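Local structure of excinuclease ABC, subunit A. (Deinococcus radiodurans, 2VF7) at residues S50-G55 / W449-G454; V31-P34 / L38-F41. The protein probably binds DNA and hydrolyses ATP, serving as a UvrA-family ABC protein in the recognition and repair of DNA damage. The protein carries 1 engineered substitution. All blocks are in the same frame, centred on the assembly; numbering follows the deposited sequence.

How the interactions relate
Starting from the N terminus, the chain passes along strand 29-34, turns within three residues and comes back as strand 38-42; interaction 2 closes this short loop by packing one sheet on another. The P-loop follows, leading into helix 49-69, whose first turn waits nearly 400 residues for its partner. Interaction 1 closes that long loop when strand 449-453 arrives against the helix. The two contacts are in series, neither nested nor crossed. They meet where strand 38-42 of interaction 2 runs parallel beside strand 449-453 of interaction 1, with Val40 probably hydrogen-bonded to Trp449 and Val451 through the backbone. Together they tie antiparallel sheet, mixed sheet and nucleotide-binding helix into one body.

Interaction 1. Residues S50-G55 / W449-G454. With ADP (adenosine-5'-diphosphate), chain E.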
loop_
_atom_site.group_PDB
_atom_site.type_symbol
_atom_site.label_atom_id
_atom_site.label_comp_id
_atom_site.label_asym_id
_atom_site.label_seq_id
_atom_site.Cartn_x
_atom_site.Cartn_y
_atom_site.Cartn_z
ATOM N N SER A 50 6.624 -21.480 -14.680
ATOM C CA SER A 50 6.464 -20.336 -13.788
ATOM C C SER A 50 6.410 -19.034 -14.519
ATOM O O SER A 50 5.603 -18.188 -14.165
ATOM C CB SER A 50 7.580 -20.275 -12.764
ATOM O OG SER A 50 7.347 -21.265 -11.779
ATOM N N SER A 51 7.271 -18.837 -15.519
ATOM C CA SER A 51 7.176 -17.634 -16.352
ATOM C C SER A 51 5.733 -17.389 -16.843
ATOM O O SER A 51 5.330 -16.251 -17.009
ATOM C CB SER A 51 8.133 -17.707 -17.537
ATOM O OG SER A 51 9.479 -17.629 -17.116
ATOM N N LEU A 52 4.970 -18.467 -17.034
ATOM C CA LEU A 52 3.552 -18.434 -17.452
ATOM C C LEU A 52 2.556 -18.254 -16.289
ATOM O O LEU A 52 1.884 -17.220 -16.204
ATOM C CB LEU A 52 3.207 -19.669 -18.290
ATOM C CG LEU A 52 1.864 -19.732 -19.032
ATOM C CD1 LEU A 52 1.570 -18.473 -19.819
ATOM C CD2 LEU A 52 1.855 -20.938 -19.940
ATOM N N ALA A 53 2.481 -19.223 -15.377
ATOM C CA ALA A 53 1.515 -19.133 -14.269
ATOM C C ALA A 53 1.762 -17.943 -13.354
ATOM O O ALA A 53 0.818 -17.277 -12.949
ATOM C CB ALA A 53 1.448 -20.456 -13.453
ATOM N N PHE A 54 3.019 -17.671 -13.018
ATOM C CA PHE A 54 3.331 -16.574 -12.099
ATOM C C PHE A 54 3.783 -15.321 -12.800
ATOM O O PHE A 54 3.288 -14.241 -12.495
ATOM C CB PHE A 54 4.411 -16.989 -11.080
ATOM C CG PHE A 54 3.916 -17.929 -10.018
ATOM C CD1 PHE A 54 3.901 -19.300 -10.235
ATOM C CD2 PHE A 54 3.456 -17.445 -8.797
ATOM C CE1 PHE A 54 3.435 -20.166 -9.256
ATOM C CE2 PHE A 54 2.984 -18.331 -7.807
ATOM C CZ PHE A 54 2.984 -19.665 -8.041
ATOM N N GLY A 55 4.763 -15.457 -13.696
ATOM C CA GLY A 55 5.391 -14.321 -14.366
ATOM C C GLY A 55 4.445 -13.546 -15.264
ATOM O O GLY A 55 4.611 -12.327 -15.475
ATOM N N TRP A 449 -7.819 -29.792 -16.322
ATOM C CA TRP A 449 -7.159 -29.309 -17.529
ATOM C C TRP A 449 -5.649 -29.265 -17.259
ATOM O O TRP A 449 -5.211 -29.132 -16.102
ATOM C CB TRP A 449 -7.691 -27.907 -17.830
ATOM C CG TRP A 449 -7.330 -27.250 -19.151
ATOM C CD1 TRP A 449 -6.264 -26.437 -19.389
ATOM C CD2 TRP A 449 -8.099 -27.264 -20.369
ATOM N NE1 TRP A 449 -6.290 -25.979 -20.682
ATOM C CE2 TRP A 449 -7.414 -26.461 -21.303
ATOM C CE3 TRP A 449 -9.287 -27.893 -20.762
ATOM C CZ2 TRP A 449 -7.863 -26.279 -22.607
ATOM C CZ3 TRP A 449 -9.733 -27.716 -22.062
ATOM C CH2 TRP A 449 -9.017 -26.918 -22.973
ATOM N N LEU A 450 -4.849 -29.387 -18.317
ATOM C CA LEU A 450 -3.413 -29.242 -18.150
ATOM C C LEU A 450 -2.714 -28.505 -19.279
ATOM O O LEU A 450 -3.073 -28.638 -20.431
ATOM C CB LEU A 450 -2.763 -30.598 -17.832
ATOM C CG LEU A 450 -2.052 -31.456 -18.853
ATOM C CD1 LEU A 450 -0.690 -30.863 -19.225
ATOM C CD2 LEU A 450 -1.887 -32.837 -18.248
ATOM N N VAL A 451 -1.721 -27.702 -18.918
ATOM C CA VAL A 451 -0.893 -26.975 -19.880
ATOM C C VAL A 451 0.558 -27.484 -19.822
ATOM O O VAL A 451 1.268 -27.233 -18.839
ATOM C CB VAL A 451 -0.905 -25.462 -19.596
ATOM C CG1 VAL A 451 -0.287 -24.702 -20.750
ATOM C CG2 VAL A 451 -2.338 -24.956 -19.296
ATOM N N ASP A 452 0.983 -28.193 -20.873
ATOM C CA ASP A 452 2.348 -28.742 -20.939
ATOM C C ASP A 452 3.245 -27.833 -21.762
ATOM O O ASP A 452 2.979 -27.562 -22.941
ATOM C CB ASP A 452 2.372 -30.184 -21.488
ATOM C CG ASP A 452 3.630 -30.957 -21.073
ATOM O OD1 ASP A 452 4.332 -31.505 -21.964
ATOM O OD2 ASP A 452 3.920 -31.034 -19.851
ATOM N N VAL A 453 4.315 -27.379 -21.118
ATOM C CA VAL A 453 5.185 -26.337 -21.648
ATOM C C VAL A 453 6.553 -26.891 -22.124
ATOM O O VAL A 453 7.187 -27.702 -21.443
ATOM C CB VAL A 453 5.384 -25.190 -20.602
ATOM C CG1 VAL A 453 6.382 -24.183 -21.082
ATOM C CG2 VAL A 453 4.073 -24.479 -20.302
ATOM N N GLY A 454 6.947 -26.446 -23.320
ATOM C CA GLY A 454 8.290 -26.566 -23.881
ATOM C C GLY A 454 8.670 -27.982 -24.193
ATOM O O GLY A 454 8.264 -28.911 -23.467
HETATM P PB ADP E . 9.942 -23.660 -14.813
HETATM O O1B ADP E . 9.393 -24.832 -15.576
HETATM O O2B ADP E . 11.245 -23.942 -14.127
HETATM O O3B ADP E . 8.912 -23.046 -13.883
HETATM P PA ADP E . 10.934 -21.130 -15.474
HETATM O O1A ADP E . 11.433 -21.222 -14.030
HETATM O O2A ADP E . 9.998 -20.028 -15.845
HETATM O O3A ADP E . 10.291 -22.531 -15.920
HETATM O "O5'" ADP E . 12.241 -20.918 -16.387
HETATM C "C5'" ADP E . 12.238 -20.373 -17.709
HETATM C "C4'" ADP E . 13.279 -19.268 -17.773
HETATM O "O4'" ADP E . 12.820 -18.169 -16.976
HETATM C "C3'" ADP E . 14.658 -19.637 -17.225
HETATM O "O3'" ADP E . 15.708 -19.073 -18.050
HETATM C "C2'" ADP E . 14.636 -19.009 -15.839
HETATM O "O2'" ADP E . 15.930 -18.758 -15.301
HETATM C "C1'" ADP E . 13.834 -17.735 -16.075
HETATM N N9 ADP E . 13.179 -17.212 -14.860
HETATM C C8 ADP E . 12.242 -17.861 -14.137
HETATM N N7 ADP E . 11.828 -17.150 -13.071
HETATM C C5 ADP E . 12.520 -15.994 -13.119
HETATM C C6 ADP E . 12.538 -14.765 -12.309
HETATM N N6 ADP E . 11.750 -14.661 -11.206
HETATM N N1 ADP E . 13.376 -13.785 -12.688
HETATM C C2 ADP E . 14.171 -13.877 -13.779
HETATM N N3 ADP E . 14.195 -14.958 -14.569
HETATM C C4 ADP E . 13.397 -16.030 -14.297
#
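A chi1 of -170° swings Leu52 CG across from the backbone N, and CD2 continues outward from CA, sending one methyl from the helix toward strand 449-453. Val453 answers with the branch that its chi1 of 174° sets beside the backbone N: Leu52 CD2 lies 4.2 Å from Val453 CG2, the two side chains meeting at a slant. Two residues back along the strand, Val451 points the same way and brings CG1 to 4.4 Å from Leu52 CD2. A single leucine methyl thus spans two valines on one face of the strand. The contact is light and wholly apolar, with 9.1 Å between Leu52 CA and Val453 CA. Ile464, on the next strand, touches both Leu52 and Val453.

This is the helix that follows the P-loop (Walker A) of an ABC ATPase, seated on the strand beside the P-loop strand, and its first turn holds ADP. Ser50 N donates to the beta-phosphate oxygen ADP O3B at 2.9 Å, and Ser50 OG adds a weak bond to that oxygen. One residue on, the alpha phosphate is gripped twice: Ser51 N reaches ADP O2A at 3.0 Å, and Ser51 OG reaches ADP O2A at 2.8 Å. Both amides sit at the N-terminal end of the helix, where the helix dipole would probably favour the phosphate charge. His24, another ADP-binding residue, hydrogen-bonds Ser51 OG through ND1, while Lys49, Gly46 and Arg101 also bind the nucleotide.

Past the ligand the helix widens. Ser50 O accepts from both Phe54 N and Gly55 N, each at 2.9 Å, an alpha-type and a pi-type bond sharing one carbonyl. At the C-terminal end of the strand, Val453 O takes a weak hydrogen bond from Ser47 OG of the P-loop.

Interaction 2. Residues V31-P34 / L38-F41; sequences VKVP and LVVF
Val39 carries the apolar part of this contact, one methyl for each of two residues on strand 29-34. Its CG1, anti to the backbone N at chi1 -175°, comes to 4.3 Å from Val33 CB. The other methyl, CG2, turns to the proline ring, with 4.2 Å between Val39 CG2 and Pro34 CG. Phe41 brushes the same patch from the side: the outer end of its ring, CZ, stands 4.5 Å from Val33 CG1.

One polar atom takes part, by van der Waals contact alone. Pro34 O rests 3.6 Å from Val39 CG2, the nearest approach between the two segments.

No hydrogen bond crosses between them, although only three residues separate the strands in sequence. With 7.4 Å from Val33 CA to Val39 CA, this is no beta hairpin but a step from one sheet to another. Strand 29-34 edges the small antiparallel sheet, where Val31 and Val33 pair with Val18 and Val16. Strand 38-42 lies inside the mixed sheet of the ATP-binding core, leading to the P-loop, and Val39 pairs there with Leu434 and Val436. The arrangement is that of ABC ATPases, in which an antiparallel beta subdomain packs on the nucleotide-binding core.

More apolar and aromatic side chains thicken the seam: Phe435 touches both Val33 and Val39, and Trp449 lies against Pro34 and Val39.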
loop_
_atom_site.group_PDB
_atom_site.type_symbol
_atom_site.label_atom_id
_atom_site.label_comp_id
_atom_site.label_asym_id
_atom_site.label_seq_id
_atom_site.Cartn_x
_atom_site.Cartn_y
_atom_site.Cartn_z
ATOM N N VAL A 31 -2.375 -19.260 -25.416
ATOM C CA VAL A 31 -2.986 -20.386 -24.734
ATOM C C VAL A 31 -4.320 -19.960 -24.129
ATOM O O VAL A 31 -4.527 -18.792 -23.845
ATOM C CB VAL A 31 -2.027 -21.018 -23.662
ATOM C CG1 VAL A 31 -1.866 -20.125 -22.458
ATOM C CG2 VAL A 31 -2.521 -22.368 -23.229
ATOM N N LYS A 32 -5.229 -20.912 -23.965
ATOM C CA LYS A 32 -6.473 -20.689 -23.231
ATOM C C LYS A 32 -6.585 -21.706 -22.094
ATOM O O LYS A 32 -6.154 -22.853 -22.232
ATOM C CB LYS A 32 -7.689 -20.784 -24.159
ATOM C CG LYS A 32 -8.194 -22.196 -24.379
ATOM C CD LYS A 32 -9.292 -22.285 -25.453
ATOM C CE LYS A 32 -9.771 -23.741 -25.617
ATOM N NZ LYS A 32 -11.062 -23.854 -26.343
ATOM N N VAL A 33 -7.163 -21.275 -20.973
ATOM C CA VAL A 33 -7.361 -22.153 -19.806
ATOM C C VAL A 33 -8.707 -21.878 -19.128
ATOM O O VAL A 33 -9.081 -20.712 -18.932
ATOM C CB VAL A 33 -6.179 -22.063 -18.760
ATOM C CG1 VAL A 33 -4.879 -22.362 -19.411
ATOM C CG2 VAL A 33 -6.099 -20.706 -18.130
ATOM N N PRO A 34 -9.427 -22.952 -18.749
ATOM C CA PRO A 34 -10.733 -22.781 -18.117
ATOM C C PRO A 34 -10.636 -22.120 -16.746
ATOM O O PRO A 34 -9.659 -22.314 -16.014
ATOM C CB PRO A 34 -11.265 -24.213 -18.012
ATOM C CG PRO A 34 -10.095 -25.079 -18.070
ATOM C CD PRO A 34 -9.071 -24.375 -18.890
ATOM N N LEU A 38 -9.447 -26.970 -11.710
ATOM C CA LEU A 38 -8.079 -27.280 -11.345
ATOM C C LEU A 38 -7.212 -27.398 -12.598
ATOM O O LEU A 38 -7.271 -28.412 -13.290
ATOM C CB LEU A 38 -8.011 -28.587 -10.534
ATOM C CG LEU A 38 -6.625 -29.157 -10.173
ATOM C CD1 LEU A 38 -5.833 -28.201 -9.247
ATOM C CD2 LEU A 38 -6.717 -30.548 -9.578
ATOM N N VAL A 39 -6.418 -26.359 -12.871
ATOM C CA VAL A 39 -5.518 -26.332 -14.025
ATOM C C VAL A 39 -4.088 -26.543 -13.546
ATOM O O VAL A 39 -3.606 -25.816 -12.674
ATOM C CB VAL A 39 -5.597 -24.994 -14.833
ATOM C CG1 VAL A 39 -4.741 -25.076 -16.094
ATOM C CG2 VAL A 39 -7.009 -24.673 -15.221
ATOM N N VAL A 40 -3.418 -27.543 -14.111
ATOM C CA VAL A 40 -2.037 -27.864 -13.736
ATOM C C VAL A 40 -1.096 -27.504 -14.882
ATOM O O VAL A 40 -1.361 -27.834 -16.022
ATOM C CB VAL A 40 -1.894 -29.363 -13.301
ATOM C CG1 VAL A 40 -0.467 -29.711 -12.980
ATOM C CG2 VAL A 40 -2.745 -29.640 -12.073
ATOM N N PHE A 41 -0.026 -26.785 -14.566
ATOM C CA PHE A 41 0.985 -26.391 -15.536
ATOM C C PHE A 41 2.170 -27.330 -15.387
ATOM O O PHE A 41 2.718 -27.465 -14.290
ATOM C CB PHE A 41 1.398 -24.925 -15.313
ATOM C CG PHE A 41 0.271 -23.927 -15.567
ATOM C CD1 PHE A 41 0.212 -23.217 -16.753
ATOM C CD2 PHE A 41 -0.742 -23.728 -14.619
ATOM C CE1 PHE A 41 -0.836 -22.301 -16.996
ATOM C CE2 PHE A 41 -1.801 -22.840 -14.858
ATOM C CZ PHE A 41 -1.832 -22.111 -16.050
#